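Local coordinates for post-proline cleaving enzyme (Rickettsia typhi, PDB 4HVT), which probably acts as a serine-type oligopeptidase that cleaves peptides on the carboxyl side of proline, at residues 75-80 and 402-407; 247-252 and 295-300; 409-414 and 423-428. One frame throughout, in Å; residues are numbered along the deposited sequence.

In the fold
From the N terminus, the chain enters a seven-bladed beta-propeller at the strand containing residues 77-79 and runs round the ring before contact 1 brings 402-407 back against it, closing a loop of more than 300 residues between the first and last blades. Contact 2 is nested inside that loop: it joins the fourth blade to the fifth, with 42 residues between its segments. Contact 3 follows in series as the central hairpin of the last blade. Contacts 1 and 3 adjoin directly, since Ser402 N hydrogen-bonds to Leu411 O. Contacts 1 and 2 meet through Glu405, whose carboxylate reaches Lys299 N, while contacts 2 and 3 do not touch.

Contact 1 of 3, residues 75-80 and 402-407; sequences YGVIRK and SSYEEE
The Tyr404 ring has the carbonyl oxygen of Ile78 at its edge, in plane, and receives Val77 and Arg79 obliquely. Both aliphatic groups converge on one ring carbon: Val77 CG2 lies 3.4 Å from Tyr404 CE2, and Arg79 CG is equally close to it. The second flat group, the Arg79 guanidinium, meets the phenol oxygen at its edge and is turned 83° against the ring. Arg79 NH1 donates to Tyr404 OH over 2.9 Å in a distinctly bent bond, the oxygen tilted somewhat from the guanidinium plane, while a cation-pi contact with Tyr84 engages the same group.

Residues 404-407 form a type I turn, closed by Glu407 N to Tyr404 O, which presents two carboxylates to Lys80. Lys80 N donates nearly straight (171°) to Glu407 OE2 over 2.8 Å, approaching from above the carboxylate plane. The lysine chain is extended until chi4 (55°) bends NZ away from the chain direction; from there NZ makes a weak hydrogen bond of 3.2 Å to Glu406 OE2 that is part of a salt bridge. Water extends the reach of NZ: one molecule bridges it to Glu406 OE1, a second to Glu407 OE2. At the opposite end of the contact Ser402 OG lies 3.0 Å from Gly76 O, and a further water connects this hydroxyl to Ile78 N.

The contact closes the propeller ring. Strand 77-79 begins the first blade and pairs with strand 82-87, whereas 398-402 begins the last and pairs with 410-415. The blades meet here through side chains, side-chain-to-backbone bonds and water, with no strand shared between them, as in prolyl oligopeptidase relatives. Ile78 extends the junction by packing on Leu411 and Leu425 of the last blade.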
loop_
_atom_site.group_PDB
_atom_site.type_symbol
_atom_site.label_atom_id
_atom_site.label_comp_id
_atom_site.label_asym_id
_atom_site.label_seq_id
_atom_site.Cartn_x
_atom_site.Cartn_y
_atom_site.Cartn_z
ATOM N N TYR A 75 -2.870 6.244 16.304
ATOM C CA TYR A 75 -3.076 4.818 16.172
ATOM C C TYR A 75 -1.844 4.093 16.694
ATOM O O TYR A 75 -0.711 4.611 16.663
ATOM C CB TYR A 75 -3.361 4.461 14.704
ATOM C CG TYR A 75 -4.622 5.101 14.200
ATOM C CD1 TYR A 75 -5.858 4.601 14.576
ATOM C CD2 TYR A 75 -4.597 6.234 13.385
ATOM C CE1 TYR A 75 -7.015 5.179 14.169
ATOM C CE2 TYR A 75 -5.780 6.825 12.966
ATOM C CZ TYR A 75 -6.984 6.290 13.378
ATOM O OH TYR A 75 -8.153 6.878 12.987
ATOM N N GLY A 76 -2.033 2.903 17.190
ATOM C CA GLY A 76 -0.871 2.161 17.694
ATOM C C GLY A 76 -0.954 0.664 17.761
ATOM O O GLY A 76 -1.872 0.082 17.245
ATOM N N VAL A 77 0.038 0.085 18.435
ATOM C CA VAL A 77 0.181 -1.365 18.632
ATOM C C VAL A 77 0.663 -1.588 20.085
ATOM O O VAL A 77 1.537 -0.863 20.597
ATOM C CB VAL A 77 1.147 -1.986 17.596
ATOM C CG1 VAL A 77 2.515 -1.456 17.741
ATOM C CG2 VAL A 77 1.204 -3.471 17.756
ATOM N N ILE A 78 0.086 -2.588 20.762
ATOM C CA ILE A 78 0.446 -2.954 22.107
ATOM C C ILE A 78 1.568 -4.002 22.126
ATOM O O ILE A 78 1.450 -5.073 21.505
ATOM C CB ILE A 78 -0.742 -3.570 22.844
ATOM C CG1 ILE A 78 -1.847 -2.470 23.022
ATOM C CG2 ILE A 78 -0.305 -4.180 24.181
ATOM C CD1 ILE A 78 -3.201 -2.934 23.547
ATOM N N ARG A 79 2.619 -3.674 22.859
ATOM C CA ARG A 79 3.649 -4.616 23.272
ATOM C C ARG A 79 4.042 -4.408 24.731
ATOM O O ARG A 79 4.373 -3.294 25.159
ATOM C CB ARG A 79 4.908 -4.503 22.380
ATOM C CG ARG A 79 4.753 -4.931 20.933
ATOM C CD ARG A 79 6.107 -5.143 20.267
ATOM N NE ARG A 79 6.861 -3.897 20.230
ATOM C CZ ARG A 79 6.603 -2.908 19.367
ATOM N NH1 ARG A 79 5.621 -2.992 18.488
ATOM N NH2 ARG A 79 7.325 -1.809 19.395
ATOM N N LYS A 80 3.955 -5.490 25.504
ATOM C CA LYS A 80 4.417 -5.567 26.891
ATOM C C LYS A 80 3.991 -4.359 27.727
ATOM O O LYS A 80 4.797 -3.700 28.365
ATOM C CB LYS A 80 5.921 -5.819 26.958
ATOM C CG LYS A 80 6.329 -7.120 26.254
ATOM C CD LYS A 80 7.798 -7.426 26.438
ATOM C CE LYS A 80 8.222 -8.699 25.689
ATOM N NZ LYS A 80 7.888 -8.646 24.244
ATOM N N SER A 402 -4.183 -4.419 14.986
ATOM C CA SER A 402 -2.771 -4.766 15.242
ATOM C C SER A 402 -2.774 -5.773 16.387
ATOM O O SER A 402 -3.513 -5.624 17.352
ATOM C CB SER A 402 -1.942 -3.543 15.629
ATOM O OG SER A 402 -2.387 -2.851 16.772
ATOM N N SER A 403 -1.967 -6.827 16.255
ATOM C CA SER A 403 -1.906 -7.851 17.312
ATOM C C SER A 403 -0.702 -8.727 17.080
ATOM O O SER A 403 -0.120 -8.717 15.977
ATOM C CB SER A 403 -3.157 -8.725 17.364
ATOM O OG SER A 403 -3.217 -9.615 16.238
ATOM N N TYR A 404 -0.368 -9.452 18.127
ATOM C CA TYR A 404 0.727 -10.462 18.096
ATOM C C TYR A 404 0.323 -11.662 18.909
ATOM O O TYR A 404 -0.360 -11.564 19.935
ATOM C CB TYR A 404 1.993 -9.938 18.756
ATOM C CG TYR A 404 2.592 -8.676 18.234
ATOM C CD1 TYR A 404 3.470 -8.681 17.198
ATOM C CD2 TYR A 404 2.330 -7.484 18.875
ATOM C CE1 TYR A 404 4.070 -7.511 16.749
ATOM C CE2 TYR A 404 2.903 -6.309 18.441
ATOM C CZ TYR A 404 3.767 -6.326 17.396
ATOM O OH TYR A 404 4.350 -5.152 16.957
ATOM N N GLU A 405 0.743 -12.832 18.477
ATOM C CA GLU A 405 0.445 -14.033 19.254
ATOM C C GLU A 405 1.080 -13.939 20.646
ATOM O O GLU A 405 0.642 -14.625 21.549
ATOM C CB GLU A 405 0.936 -15.295 18.496
ATOM C CG GLU A 405 0.441 -16.593 19.085
ATOM C CD GLU A 405 0.646 -17.809 18.190
ATOM O OE1 GLU A 405 1.032 -17.646 17.005
ATOM O OE2 GLU A 405 0.448 -18.916 18.741
ATOM N N GLU A 406 2.116 -13.138 20.821
ATOM C CA GLU A 406 2.741 -13.000 22.143
ATOM C C GLU A 406 1.780 -12.295 23.136
ATOM O O GLU A 406 1.881 -12.493 24.338
ATOM C CB GLU A 406 4.048 -12.242 22.092
ATOM C CG GLU A 406 4.703 -12.250 23.472
ATOM C CD GLU A 406 6.152 -11.884 23.485
ATOM O OE1 GLU A 406 6.779 -11.871 22.411
ATOM O OE2 GLU A 406 6.640 -11.613 24.600
ATOM N N GLU A 407 0.863 -11.490 22.633
ATOM C CA GLU A 407 0.022 -10.619 23.444
ATOM C C GLU A 407 -1.431 -11.136 23.499
ATOM O O GLU A 407 -2.042 -11.474 22.470
ATOM C CB GLU A 407 0.034 -9.194 22.839
ATOM C CG GLU A 407 1.382 -8.507 22.892
ATOM C CD GLU A 407 1.812 -8.109 24.294
ATOM O OE1 GLU A 407 0.957 -7.966 25.206
ATOM O OE2 GLU A 407 3.024 -7.932 24.479
HETATM O O HOH W 1 -2.069 -3.958 19.520
HETATM O O HOH W 2 5.166 -8.645 23.037
HETATM O O HOH W 3 9.129 -10.826 22.890
#

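Contact 2 of 3, residues 247-252 and 295-300; sequences KLLSDT and QGSFKE
Leu249 lays its CD2 methyl against the CB of Ser297, 3.8 Å away, and the same methyl is equally near Lys299 O. This is a junction between neighbouring blades of the beta-propeller: 247-252 turns from strand 242-247 into strand 257-263 of the fourth blade, and 293-298 is the first strand of the fifth. CG of Leu249 stands anti to its own carbonyl carbon (chi1 -49°), and the branch beyond it leans over the bend between strands 293-298 and 301-305, where Val302 also receives it.

No direct hydrogen bond crosses the interface. Its polar link is a single water, gripped by three groups. Ser297 OG donates to it over 2.8 Å, Ser250 N donates over 3.0 Å, and the water in turn donates a hydrogen bond to Lys299 O. Ser297 OG can serve in this way because it is held between its backbone N and carbonyl carbon (chi1 65°), directed at the opposing turn, where it also lies 3.5 Å from Leu249 CA.

Within the 247-252 turn the hydroxyls of Ser250 and Thr252 are hydrogen-bonded to each other, and in the other segment Lys299 rests its CG over one face of the Phe298 ring, offset toward the rim. Lys299 N is held by Glu405 OE2 of the last blade, while the Glu300 carboxylate turns to His326. Across the mouth of the 247-252 turn, Lys247 NZ forms a salt bridge with Asp251 OD1 over 2.7 Å, using the syn lone pair of that oxygen.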
loop_
_atom_site.group_PDB
_atom_site.type_symbol
_atom_site.label_atom_id
_atom_site.label_comp_id
_atom_site.label_asym_id
_atom_site.label_seq_id
_atom_site.Cartn_x
_atom_site.Cartn_y
_atom_site.Cartn_z
ATOM N N LYS A 247 9.781 -14.677 9.671
ATOM C CA LYS A 247 9.463 -15.838 10.531
ATOM C C LYS A 247 8.281 -16.639 10.011
ATOM O O LYS A 247 7.274 -16.050 9.511
ATOM C CB LYS A 247 9.142 -15.377 11.920
ATOM C CG LYS A 247 10.292 -14.778 12.705
ATOM C CD LYS A 247 11.205 -15.903 13.233
ATOM C CE LYS A 247 12.607 -15.456 13.655
ATOM N NZ LYS A 247 12.517 -14.287 14.593
ATOM N N LEU A 248 8.391 -17.968 10.075
ATOM C CA LEU A 248 7.278 -18.834 9.708
ATOM C C LEU A 248 6.103 -18.805 10.727
ATOM O O LEU A 248 4.922 -18.724 10.369
ATOM C CB LEU A 248 7.761 -20.261 9.500
ATOM C CG LEU A 248 6.765 -21.334 9.090
ATOM C CD1 LEU A 248 6.171 -20.999 7.724
ATOM C CD2 LEU A 248 7.402 -22.708 9.025
ATOM N N LEU A 249 6.501 -18.884 11.982
ATOM C CA LEU A 249 5.575 -18.908 13.154
ATOM C C LEU A 249 5.832 -17.727 14.057
ATOM O O LEU A 249 6.735 -16.942 13.839
ATOM C CB LEU A 249 5.721 -20.180 13.976
ATOM C CG LEU A 249 5.710 -21.484 13.173
ATOM C CD1 LEU A 249 5.943 -22.689 14.021
ATOM C CD2 LEU A 249 4.350 -21.610 12.457
ATOM N N SER A 250 4.978 -17.553 15.079
ATOM C CA SER A 250 5.277 -16.604 16.142
ATOM C C SER A 250 6.606 -17.000 16.815
ATOM O O SER A 250 6.813 -18.148 17.016
ATOM C CB SER A 250 4.173 -16.709 17.211
ATOM O OG SER A 250 4.530 -15.951 18.363
ATOM N N ASP A 251 7.463 -16.048 17.181
ATOM C CA ASP A 251 8.658 -16.299 17.962
ATOM C C ASP A 251 8.302 -17.071 19.250
ATOM O O ASP A 251 9.122 -17.757 19.795
ATOM C CB ASP A 251 9.357 -15.021 18.376
ATOM C CG ASP A 251 10.194 -14.398 17.270
ATOM O OD1 ASP A 251 10.910 -15.148 16.591
ATOM O OD2 ASP A 251 10.184 -13.164 17.118
ATOM N N THR A 252 7.069 -16.902 19.764
ATOM C CA THR A 252 6.740 -17.602 21.004
ATOM C C THR A 252 6.604 -19.107 20.803
ATOM O O THR A 252 6.596 -19.869 21.794
ATOM C CB THR A 252 5.420 -17.129 21.672
ATOM O OG1 THR A 252 4.331 -17.359 20.769
ATOM C CG2 THR A 252 5.476 -15.661 22.020
ATOM N N GLN A 295 -0.397 -16.437 4.981
ATOM C CA GLN A 295 -1.166 -15.329 5.585
ATOM C C GLN A 295 -1.018 -15.147 7.087
ATOM O O GLN A 295 -1.528 -14.174 7.678
ATOM C CB GLN A 295 -2.658 -15.504 5.263
ATOM C CG GLN A 295 -2.956 -15.417 3.772
ATOM C CD GLN A 295 -2.656 -14.077 3.209
ATOM O OE1 GLN A 295 -2.795 -13.038 3.894
ATOM N NE2 GLN A 295 -2.187 -14.041 1.973
ATOM N N GLY A 296 -0.339 -16.054 7.745
ATOM C CA GLY A 296 -0.193 -16.004 9.186
ATOM C C GLY A 296 -0.032 -17.388 9.787
ATOM O O GLY A 296 -0.038 -18.407 9.073
ATOM N N SER A 297 -0.048 -17.435 11.118
ATOM C CA SER A 297 0.087 -18.695 11.893
ATOM C C SER A 297 -0.597 -18.545 13.242
ATOM O O SER A 297 -0.902 -17.469 13.691
ATOM C CB SER A 297 1.527 -19.015 12.128
ATOM O OG SER A 297 2.159 -18.053 12.943
ATOM N N PHE A 298 -0.758 -19.699 13.885
ATOM C CA PHE A 298 -1.240 -19.805 15.235
ATOM C C PHE A 298 -0.678 -21.112 15.769
ATOM O O PHE A 298 -0.913 -22.182 15.184
ATOM C CB PHE A 298 -2.745 -19.857 15.279
ATOM C CG PHE A 298 -3.310 -19.854 16.685
ATOM C CD1 PHE A 298 -3.095 -18.775 17.520
ATOM C CD2 PHE A 298 -3.996 -20.965 17.187
ATOM C CE1 PHE A 298 -3.615 -18.782 18.820
ATOM C CE2 PHE A 298 -4.507 -20.977 18.489
ATOM C CZ PHE A 298 -4.333 -19.878 19.292
ATOM N N LYS A 299 0.022 -21.041 16.892
ATOM C CA LYS A 299 0.734 -22.207 17.410
ATOM C C LYS A 299 1.579 -22.778 16.258
ATOM O O LYS A 299 2.222 -22.027 15.560
ATOM C CB LYS A 299 -0.221 -23.234 18.068
ATOM C CG LYS A 299 -1.203 -22.610 19.027
ATOM C CD LYS A 299 -0.583 -21.976 20.161
ATOM C CE LYS A 299 -1.548 -22.091 21.386
ATOM N NZ LYS A 299 -0.862 -21.453 22.514
ATOM N N GLU A 300 1.542 -24.079 16.048
ATOM C CA GLU A 300 2.355 -24.716 14.991
ATOM C C GLU A 300 1.621 -24.830 13.641
ATOM O O GLU A 300 2.112 -25.487 12.740
ATOM C CB GLU A 300 2.797 -26.119 15.478
ATOM C CG GLU A 300 3.791 -26.010 16.625
ATOM C CD GLU A 300 4.345 -27.321 17.113
ATOM O OE1 GLU A 300 4.155 -28.347 16.427
ATOM O OE2 GLU A 300 4.971 -27.334 18.232
HETATM O O HOH W 4 2.481 -19.233 15.436
#

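Contact 3 of 3, residues 409-414 and 423-428; sequences EALITI and IYLWVK
Tyr424 and Ile414 meet because CG of the tyrosine stands beside its backbone N, anti to the carbonyl carbon (chi1 -52°), while the isoleucine is extended at chi2 (169°), carrying CD1 to the ring. Ile414 CD1 touches Tyr424 CE1 at 3.6 Å, and the two side chains cross at about a right angle. At the ring edge, in plane, lies Ile412 O. On the side of the sheet that Tyr424 occupies, the Ile412 side chain lies beside that of Trp426, pointing the same way, with its CD1 4.1 Å from Trp426 CB.

The backbones form the middle hairpin of the last propeller blade, strands 410-414 and 423-426 running antiparallel at 145°. Ile412 and Tyr424 are a hydrogen-bonded pair whose two bonds, Ile412 N to Tyr424 O and Tyr424 N to Ile412 O, are nearly straight and lie in the carbonyl planes. The next such pair is lopsided: Trp426 N reaches Ala410 O at 2.8 Å, but the return bond from Ala410 N to Trp426 O is weak at 3.4 Å. Trp426 O also lies 3.2 Å from Glu409 CA in a CA-H...O contact.

Leu411, Thr413, Ile423 and Leu425 occupy the other face. Leu411 CD2 lies 4.0 Å from both Ile423 CG2 and Leu425 CD1, so one methyl spans two residues of the partner strand. Tyr105 of helix 102-105 packs on Leu411 and Ile423 from this side. On the side of the sheet that carries Ile412 and Tyr424, the Trp426 indole meets Phe363 of the preceding blade edge-to-face.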
loop_
_atom_site.group_PDB
_atom_site.type_symbol
_atom_site.label_atom_id
_atom_site.label_comp_id
_atom_site.label_asym_id
_atom_site.label_seq_id
_atom_site.Cartn_x
_atom_site.Cartn_y
_atom_site.Cartn_z
ATOM N N GLU A 409 -3.904 -9.017 24.474
ATOM C CA GLU A 409 -4.658 -7.836 24.075
ATOM C C GLU A 409 -4.220 -7.320 22.707
ATOM O O GLU A 409 -3.112 -7.539 22.248
ATOM C CB GLU A 409 -4.524 -6.724 25.108
ATOM C CG GLU A 409 -5.118 -7.120 26.449
ATOM C CD GLU A 409 -5.108 -5.977 27.491
ATOM O OE1 GLU A 409 -4.262 -5.055 27.450
ATOM O OE2 GLU A 409 -5.953 -6.034 28.393
ATOM N N ALA A 410 -5.113 -6.583 22.072
ATOM C CA ALA A 410 -4.926 -6.112 20.697
ATOM C C ALA A 410 -5.717 -4.802 20.533
ATOM O O ALA A 410 -6.623 -4.540 21.317
ATOM C CB ALA A 410 -5.437 -7.150 19.700
ATOM N N LEU A 411 -5.360 -4.023 19.537
ATOM C CA LEU A 411 -6.095 -2.803 19.177
ATOM C C LEU A 411 -6.798 -2.967 17.863
ATOM O O LEU A 411 -6.175 -3.352 16.846
ATOM C CB LEU A 411 -5.214 -1.574 19.158
ATOM C CG LEU A 411 -4.618 -1.205 20.532
ATOM C CD1 LEU A 411 -3.525 -0.177 20.391
ATOM C CD2 LEU A 411 -5.708 -0.720 21.499
ATOM N N ILE A 412 -8.089 -2.674 17.875
ATOM C CA ILE A 412 -8.981 -2.875 16.725
ATOM C C ILE A 412 -9.431 -1.487 16.280
ATOM O O ILE A 412 -9.727 -0.657 17.142
ATOM C CB ILE A 412 -10.204 -3.755 17.126
ATOM C CG1 ILE A 412 -9.897 -5.296 17.038
ATOM C CG2 ILE A 412 -11.378 -3.528 16.210
ATOM C CD1 ILE A 412 -8.747 -5.700 17.825
ATOM N N THR A 413 -9.511 -1.256 14.969
ATOM C CA THR A 413 -10.234 -0.085 14.483
ATOM C C THR A 413 -11.493 -0.506 13.737
ATOM O O THR A 413 -11.468 -1.509 12.989
ATOM C CB THR A 413 -9.370 0.836 13.620
ATOM O OG1 THR A 413 -8.845 0.125 12.475
ATOM C CG2 THR A 413 -8.254 1.356 14.443
ATOM N N ILE A 414 -12.574 0.269 13.870
ATOM C CA ILE A 414 -13.764 0.110 13.033
ATOM C C ILE A 414 -14.152 1.531 12.598
ATOM O O ILE A 414 -14.089 2.495 13.405
ATOM C CB ILE A 414 -14.959 -0.593 13.709
ATOM C CG1 ILE A 414 -14.553 -1.869 14.456
ATOM C CG2 ILE A 414 -16.030 -0.970 12.712
ATOM C CD1 ILE A 414 -15.589 -2.488 15.346
ATOM N N ILE A 423 -11.169 3.353 18.089
ATOM C CA ILE A 423 -10.152 2.320 18.476
ATOM C C ILE A 423 -10.696 1.583 19.680
ATOM O O ILE A 423 -11.169 2.206 20.667
ATOM C CB ILE A 423 -8.800 2.919 18.864
ATOM C CG1 ILE A 423 -8.314 3.916 17.790
ATOM C CG2 ILE A 423 -7.752 1.802 19.101
ATOM C CD1 ILE A 423 -6.958 4.535 18.088
ATOM N N TYR A 424 -10.680 0.250 19.591
ATOM C CA TYR A 424 -11.130 -0.619 20.626
ATOM C C TYR A 424 -10.008 -1.492 21.151
ATOM O O TYR A 424 -9.140 -1.876 20.370
ATOM C CB TYR A 424 -12.246 -1.519 20.136
ATOM C CG TYR A 424 -13.400 -0.875 19.469
ATOM C CD1 TYR A 424 -13.327 -0.452 18.147
ATOM C CD2 TYR A 424 -14.623 -0.711 20.141
ATOM C CE1 TYR A 424 -14.432 0.108 17.530
ATOM C CE2 TYR A 424 -15.685 -0.156 19.526
ATOM C CZ TYR A 424 -15.590 0.287 18.237
ATOM O OH TYR A 424 -16.709 0.869 17.609
ATOM N N LEU A 425 -10.014 -1.759 22.462
ATOM C CA LEU A 425 -9.113 -2.678 23.070
ATOM C C LEU A 425 -9.792 -4.031 23.113
ATOM O O LEU A 425 -10.889 -4.189 23.646
ATOM C CB LEU A 425 -8.773 -2.263 24.477
ATOM C CG LEU A 425 -7.806 -3.134 25.286
ATOM C CD1 LEU A 425 -6.399 -3.104 24.666
ATOM C CD2 LEU A 425 -7.775 -2.636 26.725
ATOM N N TRP A 426 -9.126 -5.035 22.567
ATOM C CA TRP A 426 -9.557 -6.410 22.773
ATOM C C TRP A 426 -8.961 -6.884 24.074
ATOM O O TRP A 426 -7.757 -6.992 24.207
ATOM C CB TRP A 426 -9.067 -7.280 21.599
ATOM C CG TRP A 426 -9.393 -8.758 21.694
ATOM C CD1 TRP A 426 -8.507 -9.757 22.067
ATOM C CD2 TRP A 426 -10.625 -9.420 21.370
ATOM N NE1 TRP A 426 -9.126 -10.992 21.985
ATOM C CE2 TRP A 426 -10.421 -10.821 21.591
ATOM C CE3 TRP A 426 -11.889 -8.981 20.954
ATOM C CZ2 TRP A 426 -11.416 -11.775 21.329
ATOM C CZ3 TRP A 426 -12.877 -9.912 20.717
ATOM C CH2 TRP A 426 -12.633 -11.315 20.909
ATOM N N VAL A 427 -9.827 -7.203 25.018
ATOM C CA VAL A 427 -9.420 -7.556 26.369
ATOM C C VAL A 427 -9.373 -9.059 26.530
ATOM O O VAL A 427 -9.827 -9.841 25.673
ATOM C CB VAL A 427 -10.287 -6.878 27.451
ATOM C CG1 VAL A 427 -10.104 -5.374 27.333
ATOM C CG2 VAL A 427 -11.728 -7.257 27.297
ATOM N N LYS A 428 -8.781 -9.467 27.629
ATOM C CA LYS A 428 -8.440 -10.880 27.811
ATOM C C LYS A 428 -9.653 -11.766 27.999
ATOM O O LYS A 428 -9.541 -12.974 27.795
ATOM C CB LYS A 428 -7.496 -11.104 28.992
ATOM C CG LYS A 428 -6.575 -9.939 29.317
ATOM C CD LYS A 428 -5.926 -10.140 30.682
ATOM C CE LYS A 428 -6.919 -10.040 31.825
ATOM N NZ LYS A 428 -6.387 -10.692 33.047
#